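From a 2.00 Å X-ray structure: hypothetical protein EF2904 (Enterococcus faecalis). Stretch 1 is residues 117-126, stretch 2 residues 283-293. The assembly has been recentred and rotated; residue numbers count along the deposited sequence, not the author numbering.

Stretch 1 117-126: KMILNSLNRK
Stretch 2 283-293: ANMAALLLEVF

How do the two stretches lie against each other? Lys 117 to Leu 123 belongs to a helix that begins earlier in the chain, and 283-293 is helical throughout. The axes run nearly antiparallel, at 163°, and approach to 10.4 Å. The CA atoms of Met 118 and Val 292 are 7.2 Å apart, those of Ser 122 and Leu 288 6.9 Å, so one turn forward on the first helix matches one turn back on the second.

What does Met 118 meet? Its side chain (m, t, t) points toward the second helix and places SD 4.0 Å from CG2 of Val 292 (chi1 t), while its CG lies 3.4 Å from OE2 of the extended Glu 291 (t, t, chi3 -6°). Water 1 ties the same pair together, donating to Met 118 O at 2.7 Å and to Glu 291 OE1 at 2.6 Å; no direct hydrogen bond crosses the contact.

How do Ile 119 and Ser 122 complete the apolar part? The CA-to-CB bond of Ile 119 points away, but its m, m rotamer brings CD1 back to 3.8 Å from CD1 of Leu 288 (t, p) and 4.1 Å from CG2 of Val 292. Ser 122 (t) points toward the partner, and its CB packs 3.8 Å from Leu 288 CD1. That methyl thus touches both residues.

What does Arg 125 meet? Asn 124, at phi/psi -101/25, is the first residue to leave helical values. Arg 125 (p, t, t, chi4 82°) reaches Asn 284 (m, chi2 -78°), whose ND2 sits over one face of the guanidinium, 3.3 Å from Arg 125 CZ. This is packing without a hydrogen bond: Arg 125 NE and Asn 284 OD1 are 3.5 Å apart at a poor angle, and Arg 125 NH2 and Asn 284 ND2, 3.4 Å apart, are both donors.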

ATOM      1  N   LYS A 117      -8.346  -6.533  -3.031  1.00 15.81           N
ATOM      2  CA  LYS A 117      -9.392  -6.200  -4.006  1.00 17.01           C
ATOM      3  C   LYS A 117     -10.508  -5.298  -3.407  1.00 18.17           C
ATOM      4  O   LYS A 117     -10.900  -4.294  -4.029  1.00 17.56           O
ATOM      5  CB  LYS A 117      -9.953  -7.489  -4.623  1.00 17.18           C
ATOM      6  CG  LYS A 117     -11.081  -7.281  -5.637  1.00 18.03           C
ATOM      7  CD  LYS A 117     -11.670  -8.616  -6.037  1.00 17.07           C
ATOM      8  CE  LYS A 117     -12.940  -8.386  -6.845  1.00 19.27           C
ATOM      9  NZ  LYS A 117     -13.435  -9.612  -7.538  1.00 19.08           N
ATOM     10  N   MET A 118     -11.000  -5.657  -2.209  1.00 18.46           N
ATOM     11  CA  MET A 118     -11.959  -4.834  -1.459  1.00 19.68           C
ATOM     12  C   MET A 118     -11.444  -3.419  -1.211  1.00 20.15           C
ATOM     13  O   MET A 118     -12.155  -2.442  -1.486  1.00 20.02           O
ATOM     14  CB  MET A 118     -12.285  -5.449  -0.088  1.00 19.62           C
ATOM     15  CG  MET A 118     -13.081  -6.727  -0.147  1.00 21.49           C
ATOM     16  SD  MET A 118     -13.384  -7.563   1.442  1.00 19.70           S
ATOM     17  CE  MET A 118     -14.718  -8.450   0.749  1.00 21.05           C
ATOM     18  N   ILE A 119     -10.246  -3.326  -0.616  1.00 20.43           N
ATOM     19  CA  ILE A 119      -9.577  -2.039  -0.333  1.00 20.06           C
ATOM     20  C   ILE A 119      -9.502  -1.140  -1.574  1.00 19.98           C
ATOM     21  O   ILE A 119      -9.922   0.017  -1.558  1.00 18.74           O
ATOM     22  CB  ILE A 119      -8.146  -2.276   0.292  1.00 20.79           C
ATOM     23  CG1 ILE A 119      -8.234  -2.979   1.656  1.00 20.04           C
ATOM     24  CG2 ILE A 119      -7.333  -0.979   0.434  1.00 18.95           C
ATOM     25  CD1 ILE A 119      -9.226  -2.354   2.599  1.00 25.21           C
ATOM     26  N   LEU A 120      -8.980  -1.698  -2.656  1.00 20.25           N
ATOM     27  CA  LEU A 120      -8.699  -0.961  -3.867  1.00 21.15           C
ATOM     28  C   LEU A 120      -9.988  -0.402  -4.451  1.00 21.63           C
ATOM     29  O   LEU A 120     -10.044   0.776  -4.840  1.00 20.58           O
ATOM     30  CB  LEU A 120      -8.043  -1.911  -4.864  1.00 21.87           C
ATOM     31  CG  LEU A 120      -6.965  -1.495  -5.854  1.00 23.94           C
ATOM     32  CD1 LEU A 120      -6.112  -0.287  -5.402  1.00 23.64           C
ATOM     33  CD2 LEU A 120      -6.101  -2.717  -6.132  1.00 24.19           C
ATOM     34  N   ASN A 121     -11.024  -1.241  -4.495  1.00 21.51           N
ATOM     35  CA  ASN A 121     -12.300  -0.830  -5.061  1.00 22.77           C
ATOM     36  C   ASN A 121     -12.914   0.336  -4.264  1.00 23.06           C
ATOM     37  O   ASN A 121     -13.605   1.177  -4.826  1.00 23.72           O
ATOM     38  CB  ASN A 121     -13.263  -2.015  -5.170  1.00 22.37           C
ATOM     39  CG  ASN A 121     -13.125  -2.747  -6.484  1.00 22.86           C
ATOM     40  OD1 ASN A 121     -12.489  -3.778  -6.561  1.00 25.38           O
ATOM     41  ND2 ASN A 121     -13.687  -2.186  -7.534  1.00 25.58           N
ATOM     42  N   SER A 122     -12.631   0.375  -2.965  1.00 23.17           N
ATOM     43  CA  SER A 122     -13.036   1.475  -2.094  1.00 22.64           C
ATOM     44  C   SER A 122     -12.135   2.703  -2.266  1.00 23.31           C
ATOM     45  O   SER A 122     -12.635   3.827  -2.410  1.00 23.69           O
ATOM     46  CB  SER A 122     -13.020   1.014  -0.637  1.00 22.60           C
ATOM     47  OG  SER A 122     -13.281   2.087   0.242  1.00 22.35           O
ATOM     48  N   LEU A 123     -10.815   2.508  -2.253  1.00 22.68           N
ATOM     49  CA  LEU A 123      -9.903   3.610  -2.551  1.00 23.15           C
ATOM     50  C   LEU A 123     -10.291   4.322  -3.851  1.00 23.67           C
ATOM     51  O   LEU A 123     -10.198   5.563  -3.930  1.00 23.51           O
ATOM     52  CB  LEU A 123      -8.434   3.161  -2.589  1.00 22.74           C
ATOM     53  CG  LEU A 123      -7.774   2.753  -1.255  1.00 23.08           C
ATOM     54  CD1 LEU A 123      -6.374   2.169  -1.449  1.00 20.59           C
ATOM     55  CD2 LEU A 123      -7.740   3.906  -0.271  1.00 22.45           C
ATOM     56  N   ASN A 124     -10.761   3.551  -4.835  1.00 23.67           N
ATOM     57  CA  ASN A 124     -11.065   4.089  -6.168  1.00 24.96           C
ATOM     58  C   ASN A 124     -12.549   4.354  -6.457  1.00 26.20           C
ATOM     59  O   ASN A 124     -12.981   4.375  -7.630  1.00 26.53           O
ATOM     60  CB  ASN A 124     -10.489   3.188  -7.270  1.00 23.86           C
ATOM     61  CG  ASN A 124     -10.326   3.928  -8.591  1.00 23.05           C
ATOM     62  OD1 ASN A 124      -9.863   5.073  -8.614  1.00 21.62           O
ATOM     63  ND2 ASN A 124     -10.694   3.277  -9.693  1.00 19.48           N
ATOM     64  N   ARG A 125     -13.328   4.576  -5.403  1.00 27.38           N
ATOM     65  CA  ARG A 125     -14.778   4.755  -5.557  1.00 28.62           C
ATOM     66  C   ARG A 125     -15.108   6.009  -6.380  1.00 29.21           C
ATOM     67  O   ARG A 125     -16.118   6.036  -7.080  1.00 29.52           O
ATOM     68  CB  ARG A 125     -15.467   4.806  -4.188  1.00 28.14           C
ATOM     69  CG  ARG A 125     -15.000   5.969  -3.348  1.00 29.12           C
ATOM     70  CD  ARG A 125     -15.582   5.957  -1.956  1.00 33.13           C
ATOM     71  NE  ARG A 125     -15.188   7.180  -1.261  1.00 35.95           N
ATOM     72  CZ  ARG A 125     -15.797   8.363  -1.389  1.00 36.70           C
ATOM     73  NH1 ARG A 125     -16.858   8.504  -2.183  1.00 37.28           N
ATOM     74  NH2 ARG A 125     -15.342   9.410  -0.711  1.00 37.07           N
ATOM     75  N   LYS A 126     -14.253   7.033  -6.282  1.00 29.94           N
ATOM     76  CA  LYS A 126     -14.425   8.298  -7.024  1.00 31.09           C
ATOM     77  C   LYS A 126     -13.546   8.354  -8.283  1.00 31.01           C
ATOM     78  O   LYS A 126     -13.571   9.343  -9.036  1.00 30.86           O
ATOM     79  CB  LYS A 126     -14.085   9.495  -6.129  1.00 31.29           C
ATOM     80  CG  LYS A 126     -15.172   9.947  -5.170  1.00 33.35           C
ATOM     81  CD  LYS A 126     -14.582  10.955  -4.159  1.00 33.42           C
ATOM     82  CE  LYS A 126     -15.597  12.029  -3.750  1.00 38.98           C
ATOM     83  NZ  LYS A 126     -14.960  13.239  -3.121  1.00 39.78           N
ATOM     84  N   ALA A 283     -18.501   8.032   6.544  1.00 16.77           N
ATOM     85  CA  ALA A 283     -19.332   6.906   6.074  1.00 16.24           C
ATOM     86  C   ALA A 283     -18.637   5.856   5.206  1.00 16.48           C
ATOM     87  O   ALA A 283     -18.878   4.648   5.381  1.00 16.55           O
ATOM     88  CB  ALA A 283     -20.622   7.405   5.408  1.00 15.87           C
ATOM     89  N   ASN A 284     -17.786   6.298   4.284  1.00 16.99           N
ATOM     90  CA  ASN A 284     -17.105   5.383   3.351  1.00 16.79           C
ATOM     91  C   ASN A 284     -16.106   4.531   4.095  1.00 16.26           C
ATOM     92  O   ASN A 284     -15.905   3.370   3.758  1.00 16.93           O
ATOM     93  CB  ASN A 284     -16.424   6.143   2.193  1.00 16.61           C
ATOM     94  CG  ASN A 284     -17.441   6.767   1.224  1.00 17.91           C
ATOM     95  OD1 ASN A 284     -18.017   6.083   0.396  1.00 19.21           O
ATOM     96  ND2 ASN A 284     -17.654   8.062   1.340  1.00 19.10           N
ATOM     97  N   MET A 285     -15.489   5.097   5.131  1.00 16.64           N
ATOM     98  CA  MET A 285     -14.598   4.330   5.998  1.00 15.90           C
ATOM     99  C   MET A 285     -15.377   3.281   6.819  1.00 16.87           C
ATOM    100  O   MET A 285     -14.927   2.130   6.963  1.00 17.02           O
ATOM    101  CB  MET A 285     -13.757   5.234   6.908  1.00 16.23           C
ATOM    102  CG  MET A 285     -12.596   4.491   7.609  1.00 15.12           C
ATOM    103  SD  MET A 285     -11.309   3.906   6.443  1.00 13.14           S
ATOM    104  CE  MET A 285     -11.145   2.227   7.038  1.00 15.06           C
ATOM    105  N   ALA A 286     -16.520   3.681   7.365  1.00 17.00           N
ATOM    106  CA  ALA A 286     -17.411   2.756   8.056  1.00 17.65           C
ATOM    107  C   ALA A 286     -17.836   1.632   7.129  1.00 17.50           C
ATOM    108  O   ALA A 286     -17.864   0.466   7.525  1.00 18.50           O
ATOM    109  CB  ALA A 286     -18.642   3.495   8.603  1.00 17.70           C
ATOM    110  N   ALA A 287     -18.163   1.978   5.892  1.00 17.85           N
ATOM    111  CA  ALA A 287     -18.635   0.986   4.935  1.00 17.87           C
ATOM    112  C   ALA A 287     -17.562  -0.049   4.594  1.00 17.95           C
ATOM    113  O   ALA A 287     -17.864  -1.245   4.493  1.00 18.09           O
ATOM    114  CB  ALA A 287     -19.146   1.664   3.665  1.00 17.78           C
ATOM    115  N   LEU A 288     -16.330   0.424   4.379  1.00 17.72           N
ATOM    116  CA  LEU A 288     -15.161  -0.445   4.158  1.00 17.77           C
ATOM    117  C   LEU A 288     -14.945  -1.397   5.343  1.00 17.93           C
ATOM    118  O   LEU A 288     -14.683  -2.592   5.176  1.00 16.63           O
ATOM    119  CB  LEU A 288     -13.885   0.397   3.946  1.00 16.72           C
ATOM    120  CG  LEU A 288     -12.606  -0.375   3.552  1.00 17.75           C
ATOM    121  CD1 LEU A 288     -12.832  -1.334   2.346  1.00 14.42           C
ATOM    122  CD2 LEU A 288     -11.467   0.618   3.273  1.00 16.02           C
ATOM    123  N   LEU A 289     -15.045  -0.849   6.545  1.00 18.79           N
ATOM    124  CA  LEU A 289     -14.896  -1.648   7.754  1.00 20.31           C
ATOM    125  C   LEU A 289     -15.932  -2.755   7.836  1.00 20.97           C
ATOM    126  O   LEU A 289     -15.641  -3.893   8.281  1.00 21.76           O
ATOM    127  CB  LEU A 289     -15.067  -0.749   8.959  1.00 20.96           C
ATOM    128  CG  LEU A 289     -14.601  -1.359  10.257  1.00 22.57           C
ATOM    129  CD1 LEU A 289     -13.095  -1.271  10.338  1.00 25.42           C
ATOM    130  CD2 LEU A 289     -15.218  -0.573  11.366  1.00 26.37           C
ATOM    131  N   LEU A 290     -17.150  -2.410   7.435  1.00 20.92           N
ATOM    132  CA  LEU A 290     -18.264  -3.343   7.447  1.00 21.16           C
ATOM    133  C   LEU A 290     -17.980  -4.419   6.409  1.00 21.42           C
ATOM    134  O   LEU A 290     -18.144  -5.595   6.680  1.00 21.72           O
ATOM    135  CB  LEU A 290     -19.589  -2.625   7.149  1.00 20.55           C
ATOM    136  CG  LEU A 290     -20.866  -3.471   6.965  1.00 21.37           C
ATOM    137  CD1 LEU A 290     -21.175  -4.325   8.214  1.00 19.53           C
ATOM    138  CD2 LEU A 290     -22.052  -2.577   6.608  1.00 20.82           C
ATOM    139  N   GLU A 291     -17.506  -4.008   5.239  1.00 22.11           N
ATOM    140  CA  GLU A 291     -17.246  -4.945   4.154  1.00 22.55           C
ATOM    141  C   GLU A 291     -16.140  -5.956   4.493  1.00 22.75           C
ATOM    142  O   GLU A 291     -16.309  -7.160   4.300  1.00 22.93           O
ATOM    143  CB  GLU A 291     -16.892  -4.185   2.872  1.00 22.68           C
ATOM    144  CG  GLU A 291     -16.789  -5.110   1.677  1.00 25.16           C
ATOM    145  CD  GLU A 291     -16.273  -4.413   0.449  1.00 29.32           C
ATOM    146  OE1 GLU A 291     -16.099  -3.179   0.506  1.00 31.00           O
ATOM    147  OE2 GLU A 291     -16.033  -5.104  -0.570  1.00 30.50           O
ATOM    148  N   VAL A 292     -15.031  -5.451   5.033  1.00 22.52           N
ATOM    149  CA  VAL A 292     -13.852  -6.249   5.364  1.00 22.76           C
ATOM    150  C   VAL A 292     -13.994  -7.085   6.658  1.00 22.80           C
ATOM    151  O   VAL A 292     -13.606  -8.254   6.688  1.00 23.02           O
ATOM    152  CB  VAL A 292     -12.569  -5.331   5.417  1.00 22.97           C
ATOM    153  CG1 VAL A 292     -11.362  -6.094   5.921  1.00 25.00           C
ATOM    154  CG2 VAL A 292     -12.257  -4.773   4.036  1.00 22.88           C
ATOM    155  N   PHE A 293     -14.529  -6.485   7.722  1.00 23.41           N
ATOM    156  CA  PHE A 293     -14.577  -7.117   9.046  1.00 23.82           C
ATOM    157  C   PHE A 293     -15.962  -7.425   9.605  1.00 23.83           C
ATOM    158  O   PHE A 293     -16.072  -8.062  10.661  1.00 23.70           O
ATOM    159  CB  PHE A 293     -13.830  -6.261  10.077  1.00 24.45           C
ATOM    160  CG  PHE A 293     -12.345  -6.228   9.881  1.00 26.45           C
ATOM    161  CD1 PHE A 293     -11.614  -7.407   9.793  1.00 27.89           C
ATOM    162  CD2 PHE A 293     -11.672  -5.024   9.785  1.00 28.23           C
ATOM    163  CE1 PHE A 293     -10.246  -7.379   9.618  1.00 29.17           C
ATOM    164  CE2 PHE A 293     -10.293  -4.992   9.590  1.00 27.71           C
ATOM    165  CZ  PHE A 293      -9.584  -6.165   9.512  1.00 27.71           C
TER
HETATM  166  O   HOH W   1     -14.823  -2.279  -1.594  1.00 24.21           O